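PDB 4RXU: periplasmic sugar-binding protein, which binds beta-D-glucopyranose in the cleft between its two lobes and probably delivers carbohydrate to an ABC-type transporter. Local coordinates for residues N347-A351 with L352-G356; L303-D306 with A307-A311; R257-A260 with D261-A265; Q285-D289 with G290-M294. All coordinates share one frame; numbering follows the deposited sequence.

Contact 1: residues N347-A351 with L352-G356; sequences NVRAA and LIDSG
Val348 and Leu352, one turn apart on the short helix 348-354, form the buried, tightly packed side of this contact, with Val348 CG2 3.8 Å from Leu352 CD1 where the two side chains meet at a slant. The helical backbone brings Leu352 CB beside Val348 O, the acceptor of Leu352 N at 3.0 Å; CG, turned away from the carbonyl carbon (chi1 -59°), then carries CD1 to the valine. Both side chains also touch Val284 of helix 281-288, and an alanine in place of Leu352 would probably open a gap against Val348 and Val284. The side of Arg349 and Asp354 is looser and faces solvent. Their charged groups do not meet; a water at the edge of the guanidinium, in its plane, accepts from Arg349 NH1 (2.8 Å) and donates to Asp354 OD1 (2.9 Å). Between the two sides the helix widens into a pi-type turn, where Arg349 O accepts from both Ile353 N (3.0 Å) and Asp354 N (2.9 Å). Ser355 OG donates to Ala351 O at 2.6 Å from above the carbonyl plane. Apolar contacts thus seat the inner side, these three bonds close the helix end, and a salt bridge from Arg349 NE to the Pro367 carboxylate links the outer side to the C-terminal tail.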
loop_
_atom_site.group_PDB
_atom_site.type_symbol
_atom_site.label_atom_id
_atom_site.label_comp_id
_atom_site.label_asym_id
_atom_site.label_seq_id
_atom_site.Cartn_x
_atom_site.Cartn_y
_atom_site.Cartn_z
ATOM N N ASN A 347 18.364 -9.437 4.551
ATOM C CA ASN A 347 17.376 -10.526 4.563
ATOM C C ASN A 347 16.606 -10.707 3.265
ATOM O O ASN A 347 15.621 -11.425 3.231
ATOM C CB ASN A 347 16.389 -10.418 5.746
ATOM C CG ASN A 347 15.447 -9.263 5.610
ATOM O OD1 ASN A 347 15.790 -8.291 4.963
ATOM N ND2 ASN A 347 14.256 -9.369 6.197
ATOM N N VAL A 348 17.055 -10.075 2.191
ATOM C CA VAL A 348 16.335 -10.228 0.928
ATOM C C VAL A 348 16.236 -11.701 0.480
ATOM O O VAL A 348 15.176 -12.174 0.024
ATOM C CB VAL A 348 16.861 -9.308 -0.177
ATOM C CG1 VAL A 348 18.350 -9.482 -0.397
ATOM C CG2 VAL A 348 16.087 -9.560 -1.453
ATOM N N ARG A 349 17.331 -12.430 0.640
ATOM C CA ARG A 349 17.330 -13.817 0.272
ATOM C C ARG A 349 16.377 -14.614 1.162
ATOM O O ARG A 349 15.525 -15.334 0.642
ATOM C CB ARG A 349 18.743 -14.405 0.295
ATOM C CG ARG A 349 18.764 -15.840 -0.213
ATOM C CD ARG A 349 20.177 -16.368 -0.228
ATOM N NE ARG A 349 20.975 -15.728 -1.262
ATOM C CZ ARG A 349 20.996 -16.100 -2.539
ATOM N NH1 ARG A 349 20.237 -17.112 -2.958
ATOM N NH2 ARG A 349 21.773 -15.450 -3.406
ATOM N N ALA A 350 16.484 -14.475 2.480
ATOM C CA ALA A 350 15.570 -15.218 3.367
ATOM C C ALA A 350 14.124 -14.850 3.123
ATOM O O ALA A 350 13.282 -15.725 3.014
ATOM C CB ALA A 350 15.912 -15.005 4.823
ATOM N N ALA A 351 13.834 -13.562 2.984
ATOM C CA ALA A 351 12.439 -13.127 2.949
ATOM C C ALA A 351 11.742 -13.416 1.617
ATOM O O ALA A 351 10.559 -13.753 1.613
ATOM C CB ALA A 351 12.323 -11.653 3.277
ATOM N N LEU A 352 12.466 -13.258 0.506
ATOM C CA LEU A 352 11.860 -13.293 -0.810
ATOM C C LEU A 352 12.192 -14.534 -1.604
ATOM O O LEU A 352 11.409 -14.905 -2.482
ATOM C CB LEU A 352 12.256 -12.052 -1.612
ATOM C CG LEU A 352 11.879 -10.705 -0.991
ATOM C CD1 LEU A 352 12.272 -9.594 -1.953
ATOM C CD2 LEU A 352 10.376 -10.640 -0.669
ATOM N N ILE A 353 13.355 -15.128 -1.352
ATOM C CA ILE A 353 13.823 -16.252 -2.159
ATOM C C ILE A 353 13.594 -17.575 -1.426
ATOM O O ILE A 353 12.975 -18.494 -1.969
ATOM C CB ILE A 353 15.303 -16.089 -2.528
ATOM C CG1 ILE A 353 15.569 -14.754 -3.238
ATOM C CG2 ILE A 353 15.772 -17.276 -3.362
ATOM C CD1 ILE A 353 14.586 -14.329 -4.287
ATOM N N ASP A 354 14.036 -17.654 -0.190
ATOM C CA ASP A 354 13.874 -18.895 0.599
ATOM C C ASP A 354 12.398 -19.172 0.889
ATOM O O ASP A 354 11.970 -20.329 1.051
ATOM C CB ASP A 354 14.700 -18.814 1.886
ATOM C CG ASP A 354 16.195 -18.751 1.621
ATOM O OD1 ASP A 354 16.616 -19.102 0.497
ATOM O OD2 ASP A 354 16.939 -18.363 2.553
ATOM N N SER A 355 11.621 -18.105 0.909
ATOM C CA SER A 355 10.166 -18.178 1.053
ATOM C C SER A 355 9.440 -18.643 -0.217
ATOM O O SER A 355 8.234 -18.880 -0.194
ATOM C CB SER A 355 9.637 -16.807 1.405
ATOM O OG SER A 355 9.833 -15.904 0.310
ATOM N N GLY A 356 10.152 -18.716 -1.327
ATOM C CA GLY A 356 9.539 -19.051 -2.604
ATOM C C GLY A 356 8.812 -17.949 -3.344
ATOM O O GLY A 356 8.256 -18.195 -4.407
HETATM O O HOH W 1 18.461 -18.919 -1.688
#

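Contact 2: residues L303-D306 with A307-A311; sequences LVQD and AIKAA
Val304 and Ile308 lie side by side and point the same way, with Val304 CG1 3.6 Å from Ile308 CD1. The valine sets CG1 opposite its backbone N (chi1 157°), leaning it along the helix toward the next turn, while Ile308 CG1 folds back over Val304 O at 3.3 Å. Val304 O also accepts from Ile308 N at 2.9 Å. Around the helix, Gln305 and Lys309 meet differently: the two chains cross at about a right angle, and in one of the two conformers of the lysine Gln305 CG touches Lys309 CE at 3.7 Å. This is an i to i+4 pairing on helix 300-315, in the lobe of the periplasmic binding protein fold that contains the mixed sheet. Val304 and Ile308 both rest on Ala55 of helix 44-59, and Leu303 and Ala307 both touch Tyr117 of strand 113-117. On the more exposed flank Asp306 and Lys309 pass at a slant, Asp306 OD1 standing 4.0 Å from Lys309 NZ in that same conformer. This is longer than a salt bridge, and any attraction is probably modest; for the other conformer both approaches are doubtful. The other carboxylate oxygen, Asp306 OD2, makes a weak hydrogen bond to Ser338 OG.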
loop_
_atom_site.group_PDB
_atom_site.type_symbol
_atom_site.label_atom_id
_atom_site.label_comp_id
_atom_site.label_asym_id
_atom_site.label_seq_id
_atom_site.Cartn_x
_atom_site.Cartn_y
_atom_site.Cartn_z
ATOM N N LEU A 303 -2.457 -13.008 0.992
ATOM C CA LEU A 303 -3.628 -12.157 0.847
ATOM C C LEU A 303 -4.622 -12.840 -0.099
ATOM O O LEU A 303 -5.825 -12.937 0.190
ATOM C CB LEU A 303 -3.220 -10.784 0.316
ATOM C CG LEU A 303 -4.239 -9.671 0.620
ATOM C CD1 LEU A 303 -4.168 -9.239 2.073
ATOM C CD2 LEU A 303 -4.046 -8.472 -0.293
ATOM N N VAL A 304 -4.108 -13.329 -1.226
ATOM C CA VAL A 304 -4.925 -14.006 -2.206
ATOM C C VAL A 304 -5.597 -15.230 -1.592
ATOM O O VAL A 304 -6.804 -15.444 -1.758
ATOM C CB VAL A 304 -4.074 -14.378 -3.437
ATOM C CG1 VAL A 304 -4.678 -15.537 -4.220
ATOM C CG2 VAL A 304 -3.870 -13.146 -4.317
ATOM N N GLN A 305 -4.816 -16.063 -0.909
ATOM C CA GLN A 305 -5.393 -17.288 -0.335
ATOM C C GLN A 305 -6.430 -16.959 0.730
ATOM O O GLN A 305 -7.449 -17.619 0.817
ATOM C CB GLN A 305 -4.325 -18.233 0.215
ATOM C CG GLN A 305 -4.741 -19.706 0.158
ATOM C CD GLN A 305 -4.888 -20.221 -1.271
ATOM O OE1 GLN A 305 -4.069 -19.927 -2.154
ATOM N NE2 GLN A 305 -5.936 -20.982 -1.506
ATOM N N ASP A 306 -6.162 -15.928 1.542
ATOM C CA ASP A 306 -7.121 -15.490 2.566
ATOM C C ASP A 306 -8.448 -15.113 1.935
ATOM O O ASP A 306 -9.508 -15.479 2.418
ATOM C CB ASP A 306 -6.564 -14.341 3.398
ATOM C CG ASP A 306 -5.616 -14.804 4.471
ATOM O OD1 ASP A 306 -5.488 -16.031 4.715
ATOM O OD2 ASP A 306 -5.013 -13.907 5.091
ATOM N N ALA A 307 -8.374 -14.429 0.804
ATOM C CA ALA A 307 -9.588 -14.033 0.069
ATOM C C ALA A 307 -10.318 -15.228 -0.553
ATOM O O ALA A 307 -11.551 -15.307 -0.526
ATOM C CB ALA A 307 -9.250 -13.019 -1.012
ATOM N N ILE A 308 -9.554 -16.127 -1.143
ATOM C CA ILE A 308 -10.155 -17.308 -1.762
ATOM C C ILE A 308 -10.816 -18.145 -0.657
ATOM O O ILE A 308 -11.955 -18.598 -0.793
ATOM C CB ILE A 308 -9.130 -18.127 -2.567
ATOM C CG1 ILE A 308 -8.659 -17.332 -3.789
ATOM C CG2 ILE A 308 -9.744 -19.473 -2.990
ATOM C CD1 ILE A 308 -7.420 -17.905 -4.460
ATOM N N LYS A 309 -10.091 -18.381 0.423
ATOM C CA LYS A 309 -10.621 -19.175 1.534
ATOM C C LYS A 309 -11.929 -18.566 2.082
ATOM O O LYS A 309 -12.923 -19.269 2.342
ATOM C CB LYS A 309 -9.563 -19.341 2.633
ATOM C CG LYS A 309 -8.409 -20.269 2.251
ATOM C CD LYS A 309 -7.458 -20.565 3.412
ATOM C CE LYS A 309 -6.300 -19.588 3.544
ATOM N NZ LYS A 309 -5.376 -20.045 4.627
ATOM N N ALA A 310 -11.964 -17.254 2.228
ATOM C CA ALA A 310 -13.157 -16.599 2.766
ATOM C C ALA A 310 -14.300 -16.745 1.793
ATOM O O ALA A 310 -15.420 -17.050 2.201
ATOM C CB ALA A 310 -12.892 -15.143 3.068
ATOM N N ALA A 311 -14.026 -16.532 0.502
ATOM C CA ALA A 311 -15.045 -16.720 -0.524
ATOM C C ALA A 311 -15.620 -18.127 -0.557
ATOM O O ALA A 311 -16.842 -18.306 -0.577
ATOM C CB ALA A 311 -14.500 -16.347 -1.889
#

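Contact 3: residues R257-A260 with D261-A265; sequences RAIA and DAFAA
Ile259 and Phe263 supply the apolar part of the contact, lying side by side and pointing the same way one turn apart. Ile259 CG2, set opposite its own backbone N, touches the CD1 and CE1 side of the phenyl ring, with CD1 at 3.7 Å. The ring also turns an edge to the backbone: Ile259 O lies in its plane, 3.3 Å from Phe263 CD1, while receiving the N-H of Phe263 at 3.0 Å in a nearly straight bond (169°). Among the other helical hydrogen bonds, those from Asp261 N to Arg257 O and from Ala264 N to Ala260 O are each 2.8 Å, whereas Ala262 N to Ala258 O is longer at 3.3 Å. The polar side chains diverge. Asp261 folds its carboxylate back over Arg257 O, yet that oxygen can offer it no proton, and Asp261 OD1 instead accepts a hydrogen bond from Tyr286 OH. Arg257 leads away from the aspartate to Ser283, to which its NH1 is bonded. Helix 253-264 is the crossover of the beta-alpha-beta unit linking strands 246-249 and 269-274. Phe263 packs on Val246 and Ile248 of the first strand and Val269 and Tyr272 of the second, meeting Tyr158 edge-to-face, while Ala262 lies against Ala231 of helix 224-237.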
loop_
_atom_site.group_PDB
_atom_site.type_symbol
_atom_site.label_atom_id
_atom_site.label_comp_id
_atom_site.label_asym_id
_atom_site.label_seq_id
_atom_site.Cartn_x
_atom_site.Cartn_y
_atom_site.Cartn_z
ATOM N N ARG A 257 11.571 4.471 -6.130
ATOM C CA ARG A 257 12.601 4.496 -7.162
ATOM C C ARG A 257 12.597 5.847 -7.850
ATOM O O ARG A 257 13.658 6.388 -8.142
ATOM C CB ARG A 257 12.409 3.352 -8.149
ATOM C CG ARG A 257 12.576 1.970 -7.512
ATOM C CD ARG A 257 12.766 0.875 -8.559
ATOM N NE ARG A 257 11.740 0.923 -9.616
ATOM C CZ ARG A 257 10.494 0.472 -9.488
ATOM N NH1 ARG A 257 10.121 -0.117 -8.354
ATOM N NH2 ARG A 257 9.607 0.621 -10.498
ATOM N N ALA A 258 11.403 6.388 -8.114
ATOM C CA ALA A 258 11.282 7.697 -8.776
ATOM C C ALA A 258 11.937 8.783 -7.929
ATOM O O ALA A 258 12.693 9.615 -8.427
ATOM C CB ALA A 258 9.817 8.038 -8.997
ATOM N N ILE A 259 11.655 8.748 -6.636
ATOM C CA ILE A 259 12.175 9.724 -5.692
ATOM C C ILE A 259 13.674 9.536 -5.490
ATOM O O ILE A 259 14.457 10.495 -5.553
ATOM C CB ILE A 259 11.407 9.652 -4.343
ATOM C CG1 ILE A 259 9.945 10.091 -4.559
ATOM C CG2 ILE A 259 12.092 10.501 -3.287
ATOM C CD1 ILE A 259 8.968 9.643 -3.496
ATOM N N ALA A 260 14.078 8.291 -5.285
ATOM C CA ALA A 260 15.510 7.970 -5.210
ATOM C C ALA A 260 16.276 8.448 -6.440
ATOM O O ALA A 260 17.379 8.978 -6.311
ATOM C CB ALA A 260 15.713 6.475 -5.009
ATOM N N ASP A 261 15.683 8.302 -7.615
ATOM C CA ASP A 261 16.317 8.759 -8.862
ATOM C C ASP A 261 16.583 10.261 -8.825
ATOM O O ASP A 261 17.646 10.729 -9.232
ATOM C CB ASP A 261 15.472 8.418 -10.104
ATOM C CG ASP A 261 15.430 6.931 -10.427
ATOM O OD1 ASP A 261 16.211 6.121 -9.850
ATOM O OD2 ASP A 261 14.563 6.584 -11.274
ATOM N N ALA A 262 15.623 11.021 -8.324
ATOM C CA ALA A 262 15.820 12.476 -8.172
ATOM C C ALA A 262 16.914 12.831 -7.165
ATOM O O ALA A 262 17.778 13.688 -7.419
ATOM C CB ALA A 262 14.504 13.132 -7.768
ATOM N N PHE A 263 16.852 12.196 -5.990
ATOM C CA PHE A 263 17.817 12.450 -4.918
ATOM C C PHE A 263 19.233 11.997 -5.286
ATOM O O PHE A 263 20.204 12.681 -4.955
ATOM C CB PHE A 263 17.356 11.799 -3.616
ATOM C CG PHE A 263 16.362 12.638 -2.834
ATOM C CD1 PHE A 263 15.045 12.765 -3.246
ATOM C CD2 PHE A 263 16.765 13.336 -1.709
ATOM C CE1 PHE A 263 14.134 13.526 -2.519
ATOM C CE2 PHE A 263 15.865 14.100 -0.976
ATOM C CZ PHE A 263 14.548 14.195 -1.393
ATOM N N ALA A 264 19.342 10.887 -6.017
ATOM C CA ALA A 264 20.652 10.370 -6.447
ATOM C C ALA A 264 21.361 11.357 -7.361
ATOM O O ALA A 264 22.583 11.430 -7.382
ATOM C CB ALA A 264 20.489 9.043 -7.157
ATOM N N ALA A 265 20.569 12.098 -8.130
ATOM C CA ALA A 265 21.083 13.089 -9.090
ATOM C C ALA A 265 21.492 14.445 -8.515
ATOM O O ALA A 265 22.033 15.278 -9.236
ATOM C CB ALA A 265 20.074 13.310 -10.207
#

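Contact 4: residues Q285-D289 with G290-M294; sequences QYIID and GRQSM
Tyr286 O is gripped by two backbone N-H groups from beyond the helix end: Arg291 N binds it at 2.8 Å in a nearly straight bond, and Gln292 N adds a weak one at 3.4 Å. Gly290, with positive phi, reverses the chain in a Schellman motif; a side chain there would run into Asp289 O. The turn brings Arg291 back over the tyrosine it follows by five residues. Its CD stands above the centre of one ring face, 4.3 Å from the centroid and 3° off the ring normal, a CH-pi contact. A bend at chi3 (71°) carries NH1 over the CZ end of the ring, with the guanidinium plane 39° from that of the ring; Arg291 NH1 comes 3.1 Å from Tyr286 OH without a hydrogen bond. An alanine in place of the tyrosine would probably leave Arg291 CD without its aromatic face and deprive Asp261 of its hydroxyl partner. Beside them Ile287 CA makes a C-H...O contact of 3.3 Å to Gln292 O, and a water donates to both Ile287 O and Gln292 O. Gln292 NE2 binds Met294 O at 3.0 Å, while its OE1 is hydrogen-bonded to Ser283 OG. The segment thus leads from helix 281-288 to strand 295-298, flanked by helix 253-264, with Ser293 bonded to Val274 of strand 269-274 and Met294 touching Tyr145 of helix 135-148.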
loop_
_atom_site.group_PDB
_atom_site.type_symbol
_atom_site.label_atom_id
_atom_site.label_comp_id
_atom_site.label_asym_id
_atom_site.label_seq_id
_atom_site.Cartn_x
_atom_site.Cartn_y
_atom_site.Cartn_z
ATOM N N GLN A 285 15.922 -5.121 -6.971
ATOM C CA GLN A 285 17.213 -4.888 -7.613
ATOM C C GLN A 285 17.850 -3.601 -7.100
ATOM O O GLN A 285 19.039 -3.565 -6.840
ATOM C CB GLN A 285 17.080 -4.864 -9.121
ATOM C CG GLN A 285 18.424 -5.018 -9.837
ATOM C CD GLN A 285 19.159 -6.310 -9.493
ATOM O OE1 GLN A 285 18.649 -7.392 -9.744
ATOM N NE2 GLN A 285 20.342 -6.192 -8.858
ATOM N N TYR A 286 17.082 -2.519 -6.988
ATOM C CA TYR A 286 17.634 -1.302 -6.349
ATOM C C TYR A 286 18.196 -1.585 -4.968
ATOM O O TYR A 286 19.227 -1.030 -4.610
ATOM C CB TYR A 286 16.610 -0.185 -6.221
ATOM C CG TYR A 286 16.524 0.794 -7.386
ATOM C CD1 TYR A 286 16.701 0.390 -8.711
ATOM C CD2 TYR A 286 16.185 2.135 -7.162
ATOM C CE1 TYR A 286 16.601 1.301 -9.757
ATOM C CE2 TYR A 286 16.069 3.049 -8.199
ATOM C CZ TYR A 286 16.295 2.638 -9.490
ATOM O OH TYR A 286 16.178 3.545 -10.497
ATOM N N ILE A 287 17.506 -2.399 -4.178
ATOM C CA ILE A 287 17.988 -2.720 -2.827
ATOM C C ILE A 287 19.316 -3.461 -2.911
ATOM O O ILE A 287 20.289 -3.091 -2.241
ATOM C CB ILE A 287 16.959 -3.519 -2.021
ATOM C CG1 ILE A 287 15.774 -2.607 -1.687
ATOM C CG2 ILE A 287 17.579 -4.066 -0.741
ATOM C CD1 ILE A 287 14.557 -3.332 -1.168
ATOM N N ILE A 288 19.385 -4.448 -3.787
ATOM C CA ILE A 288 20.647 -5.184 -4.001
ATOM C C ILE A 288 21.775 -4.216 -4.363
ATOM O O ILE A 288 22.889 -4.301 -3.808
ATOM C CB ILE A 288 20.487 -6.253 -5.101
ATOM C CG1 ILE A 288 19.552 -7.365 -4.625
ATOM C CG2 ILE A 288 21.858 -6.795 -5.485
ATOM C CD1 ILE A 288 19.083 -8.297 -5.700
ATOM N N ASP A 289 21.468 -3.285 -5.263
ATOM C CA ASP A 289 22.440 -2.373 -5.833
ATOM C C ASP A 289 22.700 -1.123 -5.002
ATOM O O ASP A 289 23.482 -0.258 -5.421
ATOM C CB ASP A 289 22.006 -1.935 -7.221
ATOM C CG ASP A 289 21.997 -3.066 -8.239
ATOM O OD1 ASP A 289 22.613 -4.121 -8.021
ATOM O OD2 ASP A 289 21.363 -2.887 -9.289
ATOM N N GLY A 290 22.070 -1.018 -3.839
ATOM C CA GLY A 290 22.322 0.098 -2.935
ATOM C C GLY A 290 21.640 1.404 -3.305
ATOM O O GLY A 290 22.099 2.465 -2.912
ATOM N N ARG A 291 20.550 1.315 -4.050
ATOM C CA ARG A 291 19.829 2.510 -4.533
ATOM C C ARG A 291 18.514 2.737 -3.824
ATOM O O ARG A 291 17.975 3.835 -3.902
ATOM C CB ARG A 291 19.566 2.428 -6.033
ATOM C CG ARG A 291 20.812 2.207 -6.882
ATOM C CD ARG A 291 20.569 2.597 -8.307
ATOM N NE ARG A 291 20.484 4.046 -8.338
ATOM C CZ ARG A 291 19.854 4.758 -9.257
ATOM N NH1 ARG A 291 19.233 4.176 -10.268
ATOM N NH2 ARG A 291 19.854 6.074 -9.142
ATOM N N GLN A 292 18.020 1.720 -3.118
ATOM C CA GLN A 292 16.851 1.854 -2.265
ATOM C C GLN A 292 17.207 1.118 -0.991
ATOM O O GLN A 292 17.857 0.096 -1.034
ATOM C CB GLN A 292 15.633 1.230 -2.941
ATOM C CG GLN A 292 14.376 1.149 -2.072
ATOM C CD GLN A 292 13.139 0.661 -2.829
ATOM O OE1 GLN A 292 13.013 0.826 -4.057
ATOM N NE2 GLN A 292 12.171 0.134 -2.076
ATOM N N SER A 293 16.807 1.639 0.151
ATOM C CA SER A 293 17.296 1.110 1.430
ATOM C C SER A 293 16.537 -0.114 1.913
ATOM O O SER A 293 17.099 -1.053 2.463
ATOM C CB SER A 293 17.243 2.200 2.523
ATOM O OG SER A 293 17.844 3.383 2.075
ATOM N N MET A 294 15.229 -0.084 1.728
ATOM C CA MET A 294 14.372 -1.144 2.217
ATOM C C MET A 294 13.068 -1.161 1.489
ATOM O O MET A 294 12.674 -0.185 0.874
ATOM C CB MET A 294 14.074 -0.994 3.712
ATOM C CG MET A 294 13.239 0.236 4.074
ATOM S SD MET A 294 11.388 0.031 4.031
ATOM C CE MET A 294 11.118 -0.377 5.769
HETATM O O HOH W 2 20.382 -1.349 -0.131
HETATM O O HOH W 3 24.666 2.177 -4.982
#

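In the fold
Along the chain the order is contact 3, contact 4, contact 2, contact 1. Contacts 3 and 4 touch, their centres about 12 Å apart, and tie helix 253-264, beside the four-stranded parallel sheet, to the end of helix 281-288. Contact 1 lies about 15 Å from contact 4, centre to centre, and its helix 348-354 packs on the same helix 281-288. Contact 2 stands apart on helix 300-315, about 36 Å between centres from contact 3 and across the chain's centre, against the mixed sheet. The bound glucose lies between the two sheets, as expected for a two-lobed binding protein, and strand 295-298 leads from contact 4 toward contact 2.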